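Local coordinates for protein racemase (Pseudovibrio sp. JE062, PDB 3MKC) that belongs to the enolase superfamily, joining a mandelate racemase/muconate lactonizing enzyme-type N-terminal domain to a TIM-barrel-like C-terminal domain, at residues A[80-86]-A[114-118]; A[180-186]-A[212-216]; A[195-199]-A[228-234]. All coordinates share one frame; numbering follows the deposited sequence.

Interaction 1 of 3, residues A[80-86]-A[114-118]; sequences PIEINAI and LYDLA
Ala118 N donates to Leu114 O at 2.7 Å, and the turn of helix 102-122 that this bond closes presents Leu114, Leu117 and Ala118 to residues 80-86, while the ring of Tyr115 comes back toward Ile83. Ile83 makes the central contact. Its CD1 lies 3.5 Å from the centroid of the Tyr115 ring, 10° off the ring normal, a CH-pi contact over one face, while Ile83 CG2 reaches the same ring 3.6 Å from Tyr115 CE2. A chi1 of -49° sets CG1 beside the backbone N and CG2 anti to it, which brings both branches to the ring; the beta-branched residue thus bears on it at two places. The Tyr115 hydroxyl is hydrogen-bonded to Thr295 of helix 293-306. Here the start of helix 83-93 packs on helix 102-122 within the mandelate racemase/muconate lactonizing enzyme-type N-terminal domain, and Pro80 and Leu114 also touch Ile12 of strand 12-22. The compact Pro80 ring suits the bend leading into the helix, its CG lying 3.5 Å from Leu117 CD2. Ala118 is small enough for the loop backbone to come close: its CB is 3.6 Å from Pro80 O. One helical turn after Ile83, Ile86 CG2 meets Leu114 CD1 at 4.0 Å.

Interaction 2 of 3, residues A[180-186]-A[212-216]; sequences VPIKADW and YLYRF
Arg215 reaches from its own loop to the 180-186 loop, passing Val180 on the way. From CB the chain sets out with CG between the backbone N and the carbonyl carbon (chi1 66°), a crowded position that places CG 3.6 Å above the centre of the neighbouring Phe216 ring. CD then passes 3.8 Å from Val180 CG1, and after a bend at chi3 the same methyl lies over one face of the guanidinium, offset toward its rim, near NE and CZ. Only arginine offers such a flat group with donors fanned round its edge. Arg215 NH1 donates to a water at 2.7 Å, which in turn donates to Val180 O and Tyr212 O. NH1 also makes a weak bond to Ile182 O at 3.4 Å. Arg215 NH2 donates to Ala184 O at 2.7 Å; the bond is almost straight (177°), although the donor stands 39° out of the carbonyl plane. A weak bond from NH2 to Trp186 O, 3.3 Å long, completes the set. Beside this polar network the Ile182 and Leu213 side chains cross at about a right angle, with Ile182 CG1 3.6 Å from Leu213 CD1. Here an arginine gathers the carbonyls of a loop containing a type I beta turn, Pro181 to Ala184, and joins successive beta-alpha loops following parallel strands 175-179 and 207-211, at the strand ends where TIM-barrel enzymes of this superfamily carry their active site.

Interaction 3 of 3, residues A[195-199]-A[228-234]; sequences LRELR and SIEDLEL
Arg196 and Asp231 form the ionic part of the contact, where helix 188-202 packs against the 3-10 segment 230-232, in the loop between helix 219-228 and strand 236-238 of the barrel-like domain. The guanidinium meets the carboxylate end-on, NH1 to OD2 at 2.7 Å (163°) and NH2 to OD1 at 2.8 Å, both on the syn side, with the two planes turned 31° apart. An extended chain from CG to NE gives Arg196 the necessary reach, and its NH2 adds a weak bond to Ser228 O.

The other hydrogen bonds to the backbone come from Arg199. Bent at chi2 and chi3, it grips one carbonyl side-on, with NE 2.9 Å and NH2 3.0 Å from Leu232 O, and adds a weak bond from NH2 to Glu233 O. NH1 turns to the carbonyls of Thr206 and Gly203.

Apolar packing lies between the arginines. Leu232 CD1 is 3.8 Å from Arg196 CG and 4.0 Å from Leu195 CB, and CD2 lies 3.9 Å from Arg199 CG, the two methyls letting one leucine touch all three. Leu195 CD1 meets Ile229 CD1. Arg196 is thus balanced by a carboxylate, whereas carbonyl dipoles solvate the charge of buried Arg199 and probably offset part of the cost of burying it.

Interaction 1 is a buried, almost wholly apolar packing of a loop and helix start on a helix in the N-terminal domain; interactions 2 and 3 lie about 40 and 44 Å from it, centre to centre, across the chain's centre in the barrel-like domain. These two are partly buried, about 17 Å apart between centres, and alternate along the chain. They serve the same beta-alpha units: interaction 2 joins the loops that follow strands 175-179 and 207-211, whereas interaction 3 ties helix 188-202 to the loop leading into strand 236-238. Tyr212 links them, its OH lying 3.3 Å from Leu195 CD1 in packing contact. Arginines binding main-chain carbonyls mark both, but only interaction 3 adds a salt bridge.

Interaction 1 of 3, residues A[80-86]-A[114-118]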
loop_
_atom_site.group_PDB
_atom_site.type_symbol
_atom_site.label_atom_id
_atom_site.label_comp_id
_atom_site.label_asym_id
_atom_site.label_seq_id
_atom_site.Cartn_x
_atom_site.Cartn_y
_atom_site.Cartn_z
ATOM N N PRO A 80 -11.747 20.757 0.509
ATOM C CA PRO A 80 -11.335 19.357 0.349
ATOM C C PRO A 80 -11.251 18.851 -1.087
ATOM O O PRO A 80 -10.492 17.923 -1.379
ATOM C CB PRO A 80 -12.384 18.596 1.155
ATOM C CG PRO A 80 -12.777 19.574 2.205
ATOM C CD PRO A 80 -12.901 20.844 1.418
ATOM N N ILE A 81 -12.035 19.457 -1.975
ATOM C CA ILE A 81 -12.061 19.064 -3.377
ATOM C C ILE A 81 -10.754 19.366 -4.125
ATOM O O ILE A 81 -10.448 18.713 -5.117
ATOM C CB ILE A 81 -13.246 19.741 -4.115
ATOM C CG1 ILE A 81 -13.303 19.273 -5.570
ATOM C CG2 ILE A 81 -13.096 21.257 -4.075
ATOM C CD1 ILE A 81 -13.483 17.781 -5.737
ATOM N N GLU A 82 -9.983 20.342 -3.652
ATOM C CA GLU A 82 -8.721 20.693 -4.310
ATOM C C GLU A 82 -7.589 19.845 -3.736
ATOM O O GLU A 82 -6.597 20.369 -3.228
ATOM C CB GLU A 82 -8.403 22.178 -4.103
ATOM C CG GLU A 82 -9.537 23.113 -4.491
ATOM C CD GLU A 82 -9.081 24.549 -4.625
ATOM O OE1 GLU A 82 -8.620 25.129 -3.625
ATOM O OE2 GLU A 82 -9.176 25.101 -5.739
ATOM N N ILE A 83 -7.737 18.531 -3.837
ATOM C CA ILE A 83 -6.745 17.615 -3.294
ATOM C C ILE A 83 -5.352 17.792 -3.868
ATOM O O ILE A 83 -4.370 17.763 -3.132
ATOM C CB ILE A 83 -7.178 16.155 -3.494
ATOM C CG1 ILE A 83 -8.622 15.985 -3.013
ATOM C CG2 ILE A 83 -6.252 15.229 -2.723
ATOM C CD1 ILE A 83 -9.168 14.578 -3.159
ATOM N N ASN A 84 -5.270 17.978 -5.179
ATOM C CA ASN A 84 -3.988 18.148 -5.850
ATOM C C ASN A 84 -3.268 19.412 -5.380
ATOM O O ASN A 84 -2.060 19.396 -5.127
ATOM C CB ASN A 84 -4.209 18.203 -7.362
ATOM C CG ASN A 84 -2.916 18.316 -8.139
ATOM O OD1 ASN A 84 -2.576 19.385 -8.652
ATOM N ND2 ASN A 84 -2.186 17.212 -8.230
ATOM N N ALA A 85 -4.017 20.504 -5.268
ATOM C CA ALA A 85 -3.444 21.774 -4.840
ATOM C C ALA A 85 -3.032 21.753 -3.370
ATOM O O ALA A 85 -2.006 22.317 -3.003
ATOM C CB ALA A 85 -4.434 22.908 -5.092
ATOM N N ILE A 86 -3.832 21.110 -2.526
ATOM C CA ILE A 86 -3.507 21.036 -1.105
ATOM C C ILE A 86 -2.239 20.199 -0.930
ATOM O O ILE A 86 -1.394 20.495 -0.090
ATOM C CB ILE A 86 -4.660 20.415 -0.307
ATOM C CG1 ILE A 86 -5.906 21.292 -0.461
ATOM C CG2 ILE A 86 -4.271 20.288 1.166
ATOM C CD1 ILE A 86 -7.168 20.683 0.100
ATOM N N LEU A 114 -8.474 13.172 2.429
ATOM C CA LEU A 114 -9.144 14.168 1.604
ATOM C C LEU A 114 -10.032 13.496 0.571
ATOM O O LEU A 114 -11.091 14.009 0.227
ATOM C CB LEU A 114 -8.126 15.074 0.912
ATOM C CG LEU A 114 -7.404 16.040 1.853
ATOM C CD1 LEU A 114 -6.369 16.826 1.074
ATOM C CD2 LEU A 114 -8.417 16.976 2.510
ATOM N N TYR A 115 -9.601 12.342 0.074
ATOM C CA TYR A 115 -10.407 11.628 -0.903
ATOM C C TYR A 115 -11.694 11.160 -0.236
ATOM O O TYR A 115 -12.755 11.144 -0.854
ATOM C CB TYR A 115 -9.622 10.438 -1.466
ATOM C CG TYR A 115 -8.651 10.856 -2.542
ATOM C CD1 TYR A 115 -9.080 11.040 -3.857
ATOM C CD2 TYR A 115 -7.322 11.150 -2.238
ATOM C CE1 TYR A 115 -8.216 11.513 -4.836
ATOM C CE2 TYR A 115 -6.447 11.628 -3.213
ATOM C CZ TYR A 115 -6.903 11.809 -4.505
ATOM O OH TYR A 115 -6.061 12.318 -5.468
ATOM N N ASP A 116 -11.597 10.785 1.036
ATOM C CA ASP A 116 -12.770 10.323 1.765
ATOM C C ASP A 116 -13.683 11.515 2.024
ATOM O O ASP A 116 -14.885 11.450 1.778
ATOM C CB ASP A 116 -12.344 9.663 3.080
ATOM C CG ASP A 116 -13.490 8.944 3.784
ATOM O OD1 ASP A 116 -14.370 8.396 3.090
ATOM O OD2 ASP A 116 -13.493 8.907 5.033
ATOM N N LEU A 117 -13.105 12.612 2.501
ATOM C CA LEU A 117 -13.886 13.808 2.790
ATOM C C LEU A 117 -14.519 14.423 1.541
ATOM O O LEU A 117 -15.723 14.680 1.517
ATOM C CB LEU A 117 -13.011 14.844 3.494
ATOM C CG LEU A 117 -13.647 16.198 3.799
ATOM C CD1 LEU A 117 -14.990 16.000 4.510
ATOM C CD2 LEU A 117 -12.686 17.015 4.657
ATOM N N ALA A 118 -13.717 14.650 0.502
ATOM C CA ALA A 118 -14.223 15.245 -0.736
ATOM C C ALA A 118 -15.353 14.413 -1.336
ATOM O O ALA A 118 -16.336 14.954 -1.849
ATOM C CB ALA A 118 -13.091 15.389 -1.753
#

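Interaction 2 of 3, residues A[180-186]-A[212-216]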
loop_
_atom_site.group_PDB
_atom_site.type_symbol
_atom_site.label_atom_id
_atom_site.label_comp_id
_atom_site.label_asym_id
_atom_site.label_seq_id
_atom_site.Cartn_x
_atom_site.Cartn_y
_atom_site.Cartn_z
ATOM N N VAL A 180 9.857 -15.564 2.348
ATOM C CA VAL A 180 10.936 -16.411 2.830
ATOM C C VAL A 180 11.227 -15.824 4.204
ATOM O O VAL A 180 11.680 -14.684 4.312
ATOM C CB VAL A 180 12.206 -16.294 1.952
ATOM C CG1 VAL A 180 13.327 -17.142 2.540
ATOM C CG2 VAL A 180 11.911 -16.753 0.535
ATOM N N PRO A 181 10.946 -16.577 5.279
ATOM C CA PRO A 181 11.192 -16.090 6.639
ATOM C C PRO A 181 12.562 -15.428 6.814
ATOM O O PRO A 181 13.589 -16.000 6.464
ATOM C CB PRO A 181 11.038 -17.352 7.481
ATOM C CG PRO A 181 9.953 -18.080 6.752
ATOM C CD PRO A 181 10.409 -17.949 5.308
ATOM N N ILE A 182 12.557 -14.223 7.370
ATOM C CA ILE A 182 13.777 -13.449 7.594
ATOM C C ILE A 182 14.920 -14.206 8.265
ATOM O O ILE A 182 15.981 -14.411 7.669
ATOM C CB ILE A 182 13.478 -12.208 8.444
ATOM C CG1 ILE A 182 12.389 -11.374 7.770
ATOM C CG2 ILE A 182 14.744 -11.393 8.639
ATOM C CD1 ILE A 182 12.052 -10.090 8.502
ATOM N N LYS A 183 14.708 -14.609 9.512
ATOM C CA LYS A 183 15.737 -15.317 10.259
ATOM C C LYS A 183 15.902 -16.779 9.860
ATOM O O LYS A 183 16.335 -17.608 10.661
ATOM C CB LYS A 183 15.453 -15.212 11.755
ATOM C CG LYS A 183 15.453 -13.786 12.285
ATOM C CD LYS A 183 15.208 -13.769 13.789
ATOM C CE LYS A 183 15.259 -12.362 14.367
ATOM N NZ LYS A 183 14.961 -12.381 15.832
ATOM N N ALA A 184 15.552 -17.103 8.620
ATOM C CA ALA A 184 15.707 -18.468 8.133
ATOM C C ALA A 184 17.121 -18.536 7.567
ATOM O O ALA A 184 17.517 -17.670 6.790
ATOM C CB ALA A 184 14.680 -18.765 7.044
ATOM N N ASP A 185 17.888 -19.545 7.964
ATOM C CA ASP A 185 19.260 -19.674 7.481
ATOM C C ASP A 185 19.374 -20.513 6.213
ATOM O O ASP A 185 20.469 -20.954 5.859
ATOM C CB ASP A 185 20.146 -20.301 8.556
ATOM C CG ASP A 185 19.663 -21.675 8.973
ATOM O OD1 ASP A 185 19.134 -22.412 8.108
ATOM O OD2 ASP A 185 19.823 -22.021 10.163
ATOM N N TRP A 186 18.255 -20.732 5.530
ATOM C CA TRP A 186 18.268 -21.542 4.316
ATOM C C TRP A 186 19.234 -20.988 3.270
ATOM O O TRP A 186 19.319 -19.777 3.071
ATOM C CB TRP A 186 16.862 -21.625 3.704
ATOM C CG TRP A 186 15.751 -21.865 4.694
ATOM C CD1 TRP A 186 15.867 -22.389 5.951
ATOM C CD2 TRP A 186 14.351 -21.608 4.495
ATOM N NE1 TRP A 186 14.630 -22.472 6.547
ATOM C CE2 TRP A 186 13.682 -22.000 5.677
ATOM C CE3 TRP A 186 13.598 -21.085 3.433
ATOM C CZ2 TRP A 186 12.293 -21.887 5.828
ATOM C CZ3 TRP A 186 12.212 -20.972 3.584
ATOM C CH2 TRP A 186 11.577 -21.373 4.775
ATOM N N TYR A 212 11.223 -11.894 -0.775
ATOM C CA TYR A 212 12.450 -12.443 -0.212
ATOM C C TYR A 212 12.916 -11.698 1.040
ATOM O O TYR A 212 13.922 -12.056 1.651
ATOM C CB TYR A 212 13.535 -12.467 -1.296
ATOM C CG TYR A 212 13.189 -13.386 -2.452
ATOM C CD1 TYR A 212 13.564 -14.729 -2.442
ATOM C CD2 TYR A 212 12.454 -12.922 -3.536
ATOM C CE1 TYR A 212 13.213 -15.588 -3.491
ATOM C CE2 TYR A 212 12.097 -13.762 -4.581
ATOM C CZ TYR A 212 12.478 -15.096 -4.556
ATOM O OH TYR A 212 12.123 -15.930 -5.598
ATOM N N LEU A 213 12.158 -10.674 1.422
ATOM C CA LEU A 213 12.442 -9.883 2.613
ATOM C C LEU A 213 13.870 -9.378 2.788
ATOM O O LEU A 213 14.424 -9.420 3.890
ATOM C CB LEU A 213 12.015 -10.660 3.867
ATOM C CG LEU A 213 10.501 -10.764 4.050
ATOM C CD1 LEU A 213 10.161 -11.873 5.048
ATOM C CD2 LEU A 213 9.961 -9.419 4.518
ATOM N N TYR A 214 14.466 -8.914 1.693
ATOM C CA TYR A 214 15.799 -8.334 1.734
ATOM C C TYR A 214 16.885 -9.220 2.334
ATOM O O TYR A 214 17.761 -8.734 3.044
ATOM C CB TYR A 214 15.724 -7.017 2.509
ATOM C CG TYR A 214 14.659 -6.078 1.983
ATOM C CD1 TYR A 214 14.829 -5.415 0.771
ATOM C CD2 TYR A 214 13.456 -5.886 2.675
ATOM C CE1 TYR A 214 13.843 -4.592 0.258
ATOM C CE2 TYR A 214 12.455 -5.061 2.166
ATOM C CZ TYR A 214 12.660 -4.417 0.951
ATOM O OH TYR A 214 11.682 -3.616 0.418
ATOM N N ARG A 215 16.851 -10.513 2.037
ATOM C CA ARG A 215 17.861 -11.405 2.593
ATOM C C ARG A 215 19.146 -11.454 1.765
ATOM O O ARG A 215 20.126 -12.047 2.196
ATOM C CB ARG A 215 17.294 -12.824 2.746
ATOM C CG ARG A 215 16.974 -13.510 1.440
ATOM C CD ARG A 215 16.216 -14.830 1.639
ATOM N NE ARG A 215 16.990 -15.875 2.313
ATOM C CZ ARG A 215 16.951 -16.118 3.622
ATOM N NH1 ARG A 215 16.180 -15.387 4.417
ATOM N NH2 ARG A 215 17.670 -17.107 4.139
ATOM N N PHE A 216 19.146 -10.823 0.592
ATOM C CA PHE A 216 20.326 -10.833 -0.285
ATOM C C PHE A 216 21.003 -9.473 -0.485
ATOM O O PHE A 216 20.388 -8.432 -0.287
ATOM C CB PHE A 216 19.944 -11.389 -1.656
ATOM C CG PHE A 216 19.415 -12.790 -1.618
ATOM C CD1 PHE A 216 20.216 -13.838 -1.180
ATOM C CD2 PHE A 216 18.121 -13.068 -2.045
ATOM C CE1 PHE A 216 19.735 -15.154 -1.171
ATOM C CE2 PHE A 216 17.631 -14.369 -2.040
ATOM C CZ PHE A 216 18.443 -15.418 -1.602
HETATM O O HOH W 1 14.122 -13.744 3.838
#

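Interaction 3 of 3, residues A[195-199]-A[228-234]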
loop_
_atom_site.group_PDB
_atom_site.type_symbol
_atom_site.label_atom_id
_atom_site.label_comp_id
_atom_site.label_asym_id
_atom_site.label_seq_id
_atom_site.Cartn_x
_atom_site.Cartn_y
_atom_site.Cartn_z
ATOM N N LEU A 195 10.372 -22.756 -2.581
ATOM C CA LEU A 195 9.433 -22.194 -3.532
ATOM C C LEU A 195 8.884 -23.259 -4.463
ATOM O O LEU A 195 7.756 -23.163 -4.922
ATOM C CB LEU A 195 10.111 -21.075 -4.325
ATOM C CG LEU A 195 10.598 -19.912 -3.450
ATOM C CD1 LEU A 195 11.262 -18.850 -4.321
ATOM C CD2 LEU A 195 9.424 -19.308 -2.690
ATOM N N ARG A 196 9.682 -24.283 -4.742
ATOM C CA ARG A 196 9.219 -25.349 -5.613
ATOM C C ARG A 196 8.132 -26.148 -4.909
ATOM O O ARG A 196 7.163 -26.589 -5.535
ATOM C CB ARG A 196 10.381 -26.264 -5.997
ATOM C CG ARG A 196 11.253 -25.691 -7.091
ATOM C CD ARG A 196 12.493 -26.533 -7.343
ATOM N NE ARG A 196 13.231 -26.022 -8.491
ATOM C CZ ARG A 196 12.726 -25.967 -9.717
ATOM N NH1 ARG A 196 11.492 -26.400 -9.941
ATOM N NH2 ARG A 196 13.440 -25.465 -10.716
ATOM N N GLU A 197 8.286 -26.324 -3.600
ATOM C CA GLU A 197 7.302 -27.079 -2.831
ATOM C C GLU A 197 6.003 -26.302 -2.695
ATOM O O GLU A 197 4.920 -26.872 -2.808
ATOM C CB GLU A 197 7.850 -27.426 -1.444
ATOM C CG GLU A 197 9.049 -28.352 -1.491
ATOM C CD GLU A 197 8.756 -29.641 -2.236
ATOM O OE1 GLU A 197 7.922 -30.435 -1.749
ATOM O OE2 GLU A 197 9.356 -29.857 -3.312
ATOM N N LEU A 198 6.111 -24.999 -2.459
ATOM C CA LEU A 198 4.924 -24.170 -2.313
ATOM C C LEU A 198 4.166 -24.081 -3.626
ATOM O O LEU A 198 2.933 -24.109 -3.643
ATOM C CB LEU A 198 5.308 -22.770 -1.830
ATOM C CG LEU A 198 5.939 -22.704 -0.439
ATOM C CD1 LEU A 198 6.149 -21.253 -0.034
ATOM C CD2 LEU A 198 5.030 -23.398 0.567
ATOM N N ARG A 199 4.900 -23.968 -4.729
ATOM C CA ARG A 199 4.274 -23.898 -6.039
ATOM C C ARG A 199 3.619 -25.243 -6.341
ATOM O O ARG A 199 2.576 -25.306 -6.991
ATOM C CB ARG A 199 5.314 -23.575 -7.114
ATOM C CG ARG A 199 4.793 -23.713 -8.541
ATOM C CD ARG A 199 3.557 -22.857 -8.764
ATOM N NE ARG A 199 3.829 -21.687 -9.593
ATOM C CZ ARG A 199 2.917 -20.784 -9.929
ATOM N NH1 ARG A 199 1.667 -20.907 -9.505
ATOM N NH2 ARG A 199 3.253 -19.758 -10.703
ATOM N N SER A 228 17.227 -20.330 -11.776
ATOM C CA SER A 228 16.986 -21.760 -11.566
ATOM C C SER A 228 15.528 -22.125 -11.297
ATOM O O SER A 228 15.161 -23.300 -11.349
ATOM C CB SER A 228 17.857 -22.280 -10.417
ATOM O OG SER A 228 17.382 -21.821 -9.165
ATOM N N ILE A 229 14.694 -21.131 -11.004
ATOM C CA ILE A 229 13.284 -21.409 -10.738
ATOM C C ILE A 229 12.374 -20.771 -11.778
ATOM O O ILE A 229 11.211 -20.474 -11.511
ATOM C CB ILE A 229 12.865 -20.927 -9.336
ATOM C CG1 ILE A 229 13.071 -19.415 -9.212
ATOM C CG2 ILE A 229 13.663 -21.681 -8.274
ATOM C CD1 ILE A 229 12.619 -18.860 -7.879
ATOM N N GLU A 230 12.917 -20.576 -12.973
ATOM C CA GLU A 230 12.169 -19.991 -14.068
ATOM C C GLU A 230 10.949 -20.862 -14.382
ATOM O O GLU A 230 9.877 -20.354 -14.710
ATOM C CB GLU A 230 13.079 -19.871 -15.298
ATOM C CG GLU A 230 12.553 -18.946 -16.381
ATOM C CD GLU A 230 13.543 -18.734 -17.513
ATOM O OE1 GLU A 230 14.606 -18.118 -17.278
ATOM O OE2 GLU A 230 13.253 -19.180 -18.644
ATOM N N ASP A 231 11.110 -22.176 -14.260
ATOM C CA ASP A 231 10.020 -23.104 -14.542
ATOM C C ASP A 231 8.812 -22.927 -13.616
ATOM O O ASP A 231 7.697 -23.321 -13.965
ATOM C CB ASP A 231 10.530 -24.548 -14.458
ATOM C CG ASP A 231 11.133 -24.868 -13.112
ATOM O OD1 ASP A 231 12.044 -24.129 -12.679
ATOM O OD2 ASP A 231 10.702 -25.856 -12.487
ATOM N N LEU A 232 9.028 -22.340 -12.441
ATOM C CA LEU A 232 7.937 -22.113 -11.495
ATOM C C LEU A 232 7.006 -21.011 -11.995
ATOM O O LEU A 232 5.913 -20.823 -11.473
ATOM C CB LEU A 232 8.486 -21.740 -10.115
ATOM C CG LEU A 232 9.339 -22.819 -9.445
ATOM C CD1 LEU A 232 9.711 -22.368 -8.045
ATOM C CD2 LEU A 232 8.571 -24.139 -9.397
ATOM N N GLU A 233 7.449 -20.277 -13.009
ATOM C CA GLU A 233 6.632 -19.217 -13.584
ATOM C C GLU A 233 6.054 -18.262 -12.541
ATOM O O GLU A 233 4.869 -17.912 -12.595
ATOM C CB GLU A 233 5.483 -19.835 -14.389
ATOM C CG GLU A 233 5.932 -20.813 -15.471
ATOM C CD GLU A 233 4.764 -21.433 -16.216
ATOM O OE1 GLU A 233 3.901 -20.673 -16.708
ATOM O OE2 GLU A 233 4.708 -22.680 -16.314
ATOM N N LEU A 234 6.884 -17.839 -11.598
ATOM C CA LEU A 234 6.438 -16.924 -10.550
ATOM C C LEU A 234 6.125 -15.549 -11.147
ATOM O O LEU A 234 6.758 -15.122 -12.116
ATOM C CB LEU A 234 7.520 -16.822 -9.468
ATOM C CG LEU A 234 7.921 -18.182 -8.864
ATOM C CD1 LEU A 234 9.086 -18.014 -7.900
ATOM C CD2 LEU A 234 6.715 -18.797 -8.147
#